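Local structure of ribonucleoside-diphosphate reductase subunit beta (Streptococcus sanguinis, 4N83) at residues T26-L31 with I188-V193; S20-L25 with E87-N92. The protein probably supplies deoxyribonucleotides for DNA synthesis as the metal-binding small subunit of a ribonucleotide reductase, here loaded with two manganese ions. One frame throughout, in Å; residues are numbered along the deposited sequence.

Contact 1: T26-L31 with I188-V193; sequences TEQFWL and IRDESV. With MN (manganese (II) ion), chain J; MN (manganese (II) ion), chain I.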
loop_
_atom_site.group_PDB
_atom_site.type_symbol
_atom_site.label_atom_id
_atom_site.label_comp_id
_atom_site.label_asym_id
_atom_site.label_seq_id
_atom_site.Cartn_x
_atom_site.Cartn_y
_atom_site.Cartn_z
ATOM N N THR A 26 3.111 3.603 -9.950
ATOM C CA THR A 26 1.901 4.410 -9.787
ATOM C C THR A 26 1.189 4.627 -11.125
ATOM O O THR A 26 -0.040 4.604 -11.192
ATOM C CB THR A 26 2.213 5.778 -9.152
ATOM O OG1 THR A 26 3.274 6.418 -9.874
ATOM C CG2 THR A 26 2.610 5.607 -7.690
ATOM N N GLU A 27 1.968 4.842 -12.183
ATOM C CA GLU A 27 1.425 4.905 -13.540
ATOM C C GLU A 27 0.864 3.548 -13.979
ATOM O O GLU A 27 -0.056 3.488 -14.795
ATOM C CB GLU A 27 2.494 5.373 -14.533
ATOM C CG GLU A 27 2.811 6.860 -14.458
ATOM C CD GLU A 27 3.937 7.275 -15.394
ATOM O OE1 GLU A 27 4.790 6.426 -15.735
ATOM O OE2 GLU A 27 3.972 8.459 -15.790
ATOM N N GLN A 28 1.422 2.467 -13.431
ATOM C CA GLN A 28 0.927 1.110 -13.684
ATOM C C GLN A 28 -0.135 0.664 -12.666
ATOM O O GLN A 28 -0.210 -0.517 -12.324
ATOM C CB GLN A 28 2.093 0.111 -13.687
ATOM C CG GLN A 28 2.979 0.173 -14.919
ATOM C CD GLN A 28 4.125 -0.824 -14.867
ATOM O OE1 GLN A 28 4.087 -1.796 -14.107
ATOM N NE2 GLN A 28 5.152 -0.591 -15.678
ATOM N N PHE A 29 -0.950 1.603 -12.187
ATOM C CA PHE A 29 -2.063 1.298 -11.280
ATOM C C PHE A 29 -3.229 0.698 -12.069
ATOM O O PHE A 29 -3.502 1.123 -13.193
ATOM C CB PHE A 29 -2.506 2.576 -10.550
ATOM C CG PHE A 29 -3.790 2.439 -9.773
ATOM C CD1 PHE A 29 -3.770 2.226 -8.400
ATOM C CD2 PHE A 29 -5.022 2.558 -10.410
ATOM C CE1 PHE A 29 -4.953 2.115 -7.683
ATOM C CE2 PHE A 29 -6.205 2.443 -9.699
ATOM C CZ PHE A 29 -6.170 2.222 -8.332
ATOM N N TRP A 30 -3.915 -0.281 -11.480
ATOM C CA TRP A 30 -5.079 -0.902 -12.126
ATOM C C TRP A 30 -6.002 -1.623 -11.142
ATOM O O TRP A 30 -5.619 -1.904 -10.002
ATOM C CB TRP A 30 -4.628 -1.878 -13.215
ATOM C CG TRP A 30 -3.805 -3.025 -12.710
ATOM C CD1 TRP A 30 -2.469 -3.020 -12.448
ATOM C CD2 TRP A 30 -4.267 -4.348 -12.418
ATOM N NE1 TRP A 30 -2.067 -4.256 -12.005
ATOM C CE2 TRP A 30 -3.153 -5.090 -11.977
ATOM C CE3 TRP A 30 -5.516 -4.977 -12.481
ATOM C CZ2 TRP A 30 -3.247 -6.433 -11.603
ATOM C CZ3 TRP A 30 -5.611 -6.314 -12.108
ATOM C CH2 TRP A 30 -4.480 -7.026 -11.675
ATOM N N LEU A 31 -7.217 -1.916 -11.604
ATOM C CA LEU A 31 -8.215 -2.637 -10.813
ATOM C C LEU A 31 -8.929 -3.704 -11.642
ATOM O O LEU A 31 -9.154 -3.532 -12.840
ATOM C CB LEU A 31 -9.249 -1.663 -10.234
ATOM C CG LEU A 31 -8.814 -0.811 -9.040
ATOM C CD1 LEU A 31 -9.860 0.254 -8.744
ATOM C CD2 LEU A 31 -8.568 -1.674 -7.810
ATOM N N ILE A 188 1.894 -9.522 -14.335
ATOM C CA ILE A 188 3.271 -9.749 -14.781
ATOM C C ILE A 188 3.995 -8.420 -15.038
ATOM O O ILE A 188 5.193 -8.304 -14.777
ATOM C CB ILE A 188 3.316 -10.632 -16.053
ATOM C CG1 ILE A 188 2.756 -12.030 -15.753
ATOM C CG2 ILE A 188 4.740 -10.748 -16.588
ATOM C CD1 ILE A 188 2.266 -12.771 -16.980
ATOM N N ARG A 189 3.266 -7.425 -15.545
ATOM C CA ARG A 189 3.833 -6.094 -15.772
ATOM C C ARG A 189 4.301 -5.457 -14.462
ATOM O O ARG A 189 5.359 -4.827 -14.420
ATOM C CB ARG A 189 2.817 -5.176 -16.460
ATOM C CG ARG A 189 3.409 -3.865 -16.962
ATOM C CD ARG A 189 2.359 -2.978 -17.611
ATOM N NE ARG A 189 1.437 -2.393 -16.637
ATOM C CZ ARG A 189 0.401 -1.614 -16.947
ATOM N NH1 ARG A 189 0.134 -1.309 -18.212
ATOM N NH2 ARG A 189 -0.377 -1.132 -15.983
ATOM N N ASP A 190 3.510 -5.623 -13.402
ATOM C CA ASP A 190 3.877 -5.118 -12.076
ATOM C C ASP A 190 5.029 -5.912 -11.470
ATOM O O ASP A 190 5.972 -5.327 -10.935
ATOM C CB ASP A 190 2.677 -5.153 -11.119
ATOM C CG ASP A 190 1.682 -4.037 -11.377
ATOM O OD1 ASP A 190 2.085 -2.954 -11.854
ATOM O OD2 ASP A 190 0.485 -4.243 -11.086
ATOM N N GLU A 191 4.947 -7.238 -11.552
ATOM C CA GLU A 191 5.958 -8.106 -10.946
ATOM C C GLU A 191 7.295 -8.064 -11.683
ATOM O O GLU A 191 8.341 -8.314 -11.084
ATOM C CB GLU A 191 5.452 -9.552 -10.841
ATOM C CG GLU A 191 4.282 -9.749 -9.882
ATOM C CD GLU A 191 4.568 -9.271 -8.466
ATOM O OE1 GLU A 191 5.752 -9.160 -8.087
ATOM O OE2 GLU A 191 3.602 -8.996 -7.725
ATOM N N SER A 192 7.264 -7.746 -12.974
ATOM C CA SER A 192 8.493 -7.537 -13.739
ATOM C C SER A 192 9.286 -6.355 -13.178
ATOM O O SER A 192 10.514 -6.400 -13.110
ATOM C CB SER A 192 8.173 -7.304 -15.219
ATOM O OG SER A 192 9.357 -7.152 -15.979
ATOM N N VAL A 193 8.569 -5.309 -12.764
ATOM C CA VAL A 193 9.185 -4.113 -12.184
ATOM C C VAL A 193 9.587 -4.336 -10.721
ATOM O O VAL A 193 10.594 -3.789 -10.264
ATOM C CB VAL A 193 8.242 -2.889 -12.280
ATOM C CG1 VAL A 193 8.882 -1.658 -11.646
ATOM C CG2 VAL A 193 7.882 -2.606 -13.733
HETATM MN MN MN J . 2.286 -10.548 -6.888
HETATM MN MN MN I . 6.354 -8.354 -5.872
#
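The indole of Trp30 meets Asp190 at its edge: NE1 gives its hydrogen to OD2 over 2.7 Å, with an N-H...O angle of 156° and OD2 almost in the ring plane. The nitrogen comes to the syn side of that oxygen, somewhat out of the carboxylate plane. Asp190 OD1, the other branch, faces the turn at Gln28, 3.4 Å from Gln28 O, which itself lies in the indole plane at the ring edge. The second flat group is the guanidinium of Arg189. One of its faces carries the Gln28 side chain, CG lying 3.5 Å from NE, while NH2 lies beside Gln28 CA and CB. Gln28 is the first residue to leave the helix that ends at Glu27, and its extended aliphatic part lies over the guanidinium, which suits a partly exposed place; Val193 CG2 borders the end of its amide.

In Trp30, chi1 of 62° puts CG between the backbone N and the carbonyl carbon, and the ring that follows carries NE1 to Asp190. A tryptophan suits the site because a large apolar ring can pack against Met96, Ile183 and Ile187 while keeping one N-H for Asp190. Neighbouring Glu191 points away from 26-31 and bridges the metals, OE2 at 2.2 Å from one manganese and OE1 at 2.4 Å from the other. Asp190 OD2 is also hydrogen-bonded to His100 NE2, and His100 binds manganese. This Trp-Asp-His-metal chain is characteristic of class I ribonucleotide reductase small subunits, where it is thought to belong to the radical-transfer path.

Contact 2: S20-L25 with E87-N92; sequences STWEKL and EAVFNN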
loop_
_atom_site.group_PDB
_atom_site.type_symbol
_atom_site.label_atom_id
_atom_site.label_comp_id
_atom_site.label_asym_id
_atom_site.label_seq_id
_atom_site.Cartn_x
_atom_site.Cartn_y
_atom_site.Cartn_z
ATOM N N SER A 20 11.965 6.945 -10.211
ATOM C CA SER A 20 11.466 6.259 -11.401
ATOM C C SER A 20 10.595 5.046 -11.079
ATOM O O SER A 20 9.611 4.791 -11.773
ATOM C CB SER A 20 12.630 5.841 -12.305
ATOM O OG SER A 20 13.589 5.082 -11.594
ATOM N N THR A 21 10.955 4.304 -10.035
ATOM C CA THR A 21 10.201 3.108 -9.650
ATOM C C THR A 21 8.829 3.469 -9.084
ATOM O O THR A 21 7.851 2.759 -9.318
ATOM C CB THR A 21 10.961 2.251 -8.623
ATOM O OG1 THR A 21 12.310 2.052 -9.064
ATOM C CG2 THR A 21 10.278 0.896 -8.452
ATOM N N TRP A 22 8.768 4.565 -8.332
ATOM C CA TRP A 22 7.495 5.097 -7.856
ATOM C C TRP A 22 6.637 5.545 -9.039
ATOM O O TRP A 22 5.470 5.165 -9.142
ATOM C CB TRP A 22 7.729 6.267 -6.895
ATOM C CG TRP A 22 6.471 6.963 -6.468
ATOM C CD1 TRP A 22 5.866 8.012 -7.094
ATOM C CD2 TRP A 22 5.670 6.667 -5.318
ATOM N NE1 TRP A 22 4.737 8.387 -6.409
ATOM C CE2 TRP A 22 4.593 7.578 -5.314
ATOM C CE3 TRP A 22 5.755 5.719 -4.291
ATOM C CZ2 TRP A 22 3.609 7.569 -4.325
ATOM C CZ3 TRP A 22 4.774 5.712 -3.308
ATOM C CH2 TRP A 22 3.718 6.632 -3.333
ATOM N N GLU A 23 7.226 6.348 -9.922
ATOM C CA GLU A 23 6.541 6.826 -11.123
ATOM C C GLU A 23 5.932 5.677 -11.918
ATOM O O GLU A 23 4.729 5.663 -12.174
ATOM C CB GLU A 23 7.506 7.604 -12.021
ATOM C CG GLU A 23 7.776 9.030 -11.564
ATOM C CD GLU A 23 8.779 9.758 -12.446
ATOM O OE1 GLU A 23 9.531 9.090 -13.191
ATOM O OE2 GLU A 23 8.817 11.007 -12.387
ATOM N N LYS A 24 6.773 4.716 -12.289
ATOM C CA LYS A 24 6.355 3.596 -13.132
ATOM C C LYS A 24 5.225 2.783 -12.509
ATOM O O LYS A 24 4.238 2.480 -13.176
ATOM C CB LYS A 24 7.546 2.683 -13.439
ATOM C CG LYS A 24 7.195 1.472 -14.294
ATOM C CD LYS A 24 8.318 1.096 -15.247
ATOM C CE LYS A 24 8.331 2.004 -16.469
ATOM N NZ LYS A 24 9.373 1.604 -17.454
ATOM N N LEU A 25 5.371 2.439 -11.232
ATOM C CA LEU A 25 4.379 1.608 -10.548
ATOM C C LEU A 25 3.050 2.333 -10.340
ATOM O O LEU A 25 1.986 1.744 -10.535
ATOM C CB LEU A 25 4.920 1.104 -9.208
ATOM C CG LEU A 25 5.978 -0.003 -9.279
ATOM C CD1 LEU A 25 6.706 -0.144 -7.951
ATOM C CD2 LEU A 25 5.351 -1.329 -9.689
ATOM N N GLU A 87 10.630 2.962 1.295
ATOM C CA GLU A 87 9.521 2.502 2.126
ATOM C C GLU A 87 8.184 2.875 1.490
ATOM O O GLU A 87 7.246 2.078 1.499
ATOM C CB GLU A 87 9.620 3.073 3.547
ATOM C CG GLU A 87 8.640 2.439 4.530
ATOM C CD GLU A 87 9.059 2.562 5.989
ATOM O OE1 GLU A 87 10.158 3.089 6.269
ATOM O OE2 GLU A 87 8.283 2.123 6.864
ATOM N N ALA A 88 8.108 4.081 0.930
ATOM C CA ALA A 88 6.922 4.519 0.190
ATOM C C ALA A 88 6.665 3.615 -1.018
ATOM O O ALA A 88 5.535 3.183 -1.246
ATOM C CB ALA A 88 7.069 5.969 -0.251
ATOM N N VAL A 89 7.719 3.320 -1.776
ATOM C CA VAL A 89 7.610 2.408 -2.917
ATOM C C VAL A 89 7.065 1.052 -2.461
ATOM O O VAL A 89 6.217 0.471 -3.131
ATOM C CB VAL A 89 8.963 2.213 -3.642
ATOM C CG1 VAL A 89 8.834 1.187 -4.762
ATOM C CG2 VAL A 89 9.469 3.535 -4.204
ATOM N N PHE A 90 7.540 0.566 -1.314
ATOM C CA PHE A 90 7.079 -0.717 -0.766
ATOM C C PHE A 90 5.629 -0.685 -0.285
ATOM O O PHE A 90 4.954 -1.714 -0.296
ATOM C CB PHE A 90 8.005 -1.210 0.356
ATOM C CG PHE A 90 9.229 -1.923 -0.146
ATOM C CD1 PHE A 90 9.104 -3.086 -0.892
ATOM C CD2 PHE A 90 10.501 -1.438 0.124
ATOM C CE1 PHE A 90 10.223 -3.749 -1.364
ATOM C CE2 PHE A 90 11.624 -2.098 -0.346
ATOM C CZ PHE A 90 11.486 -3.254 -1.090
ATOM N N ASN A 91 5.153 0.486 0.133
ATOM C CA ASN A 91 3.736 0.651 0.463
ATOM C C ASN A 91 2.885 0.484 -0.787
ATOM O O ASN A 91 1.856 -0.196 -0.762
ATOM C CB ASN A 91 3.470 2.018 1.100
ATOM C CG ASN A 91 4.164 2.185 2.438
ATOM O OD1 ASN A 91 4.328 1.223 3.192
ATOM N ND2 ASN A 91 4.572 3.414 2.743
ATOM N N ASN A 92 3.333 1.104 -1.879
ATOM C CA ASN A 92 2.723 0.916 -3.193
ATOM C C ASN A 92 2.821 -0.535 -3.666
ATOM O O ASN A 92 1.855 -1.082 -4.198
ATOM C CB ASN A 92 3.377 1.840 -4.227
ATOM C CG ASN A 92 2.977 1.498 -5.646
ATOM O OD1 ASN A 92 3.748 0.889 -6.382
ATOM N ND2 ASN A 92 1.759 1.864 -6.029
#
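Trp22, Thr21 and Leu25 pack on Ala88, Val89 and Asn92 where helix 16-27 lies nearly parallel to helix 84-111, a metal-ligand helix of the ferritin-like fold; the axes of the two short segments approach to 9.8 Å, inclined by 19°. The tight part is wholly buried. In Trp22, chi1 of 174° puts CG anti to the backbone N; from there the indole reaches across with its six-membered ring foremost, bringing CZ3 edge-on to Ala88 O at 3.4 Å. The same atom touches Ala88 CB at 3.8 Å, and alanine suits this place because its single methyl leaves room for the indole. Val89 fits between the two helices: its CG2 turns to Trp22 CB, while its CG1 serves Leu25 CD1 at 4.1 Å. Further along, Asn92 OD1 rests near Leu25 CB and CD1. From the second subunit, Lys102 packs on Trp22 and Phe95 on Asn92.

The outer side of helix 16-27 contrasts with this: Ser20, Glu23 and Lys24 are exposed and make no contact with 87-92, and polar and charged groups suit this side. Back in the buried part, Thr21 uses both branches: OG1 is hydrogen-bonded to Ile17 O in its own helix, and CG2 touches Val89 CG1 at 4.0 Å.

In the fold
Helix 16-27 links the two contacts, whose centres are about 10 Å apart: contact 2 sets its body beside helix 84-111, and contact 1 joins the residues just after it to helix 178-206. They meet directly where Val193 CG1 touches Leu25 CD2 at 4.1 Å and Val193 CG2 lies 4.0 Å from Lys24 CD. Contact 1 reaches the dimanganese site itself through Glu191, a ligand of both metals, with Asp190 in the second shell. Contact 2 stands one layer back, the nearest atoms of the Leu25 and His194 side chains about 4 Å apart and the Leu25 side chain about 8 Å from a manganese at its nearest atom. Both also touch the second subunit, Phe29 stacking on its own counterpart there.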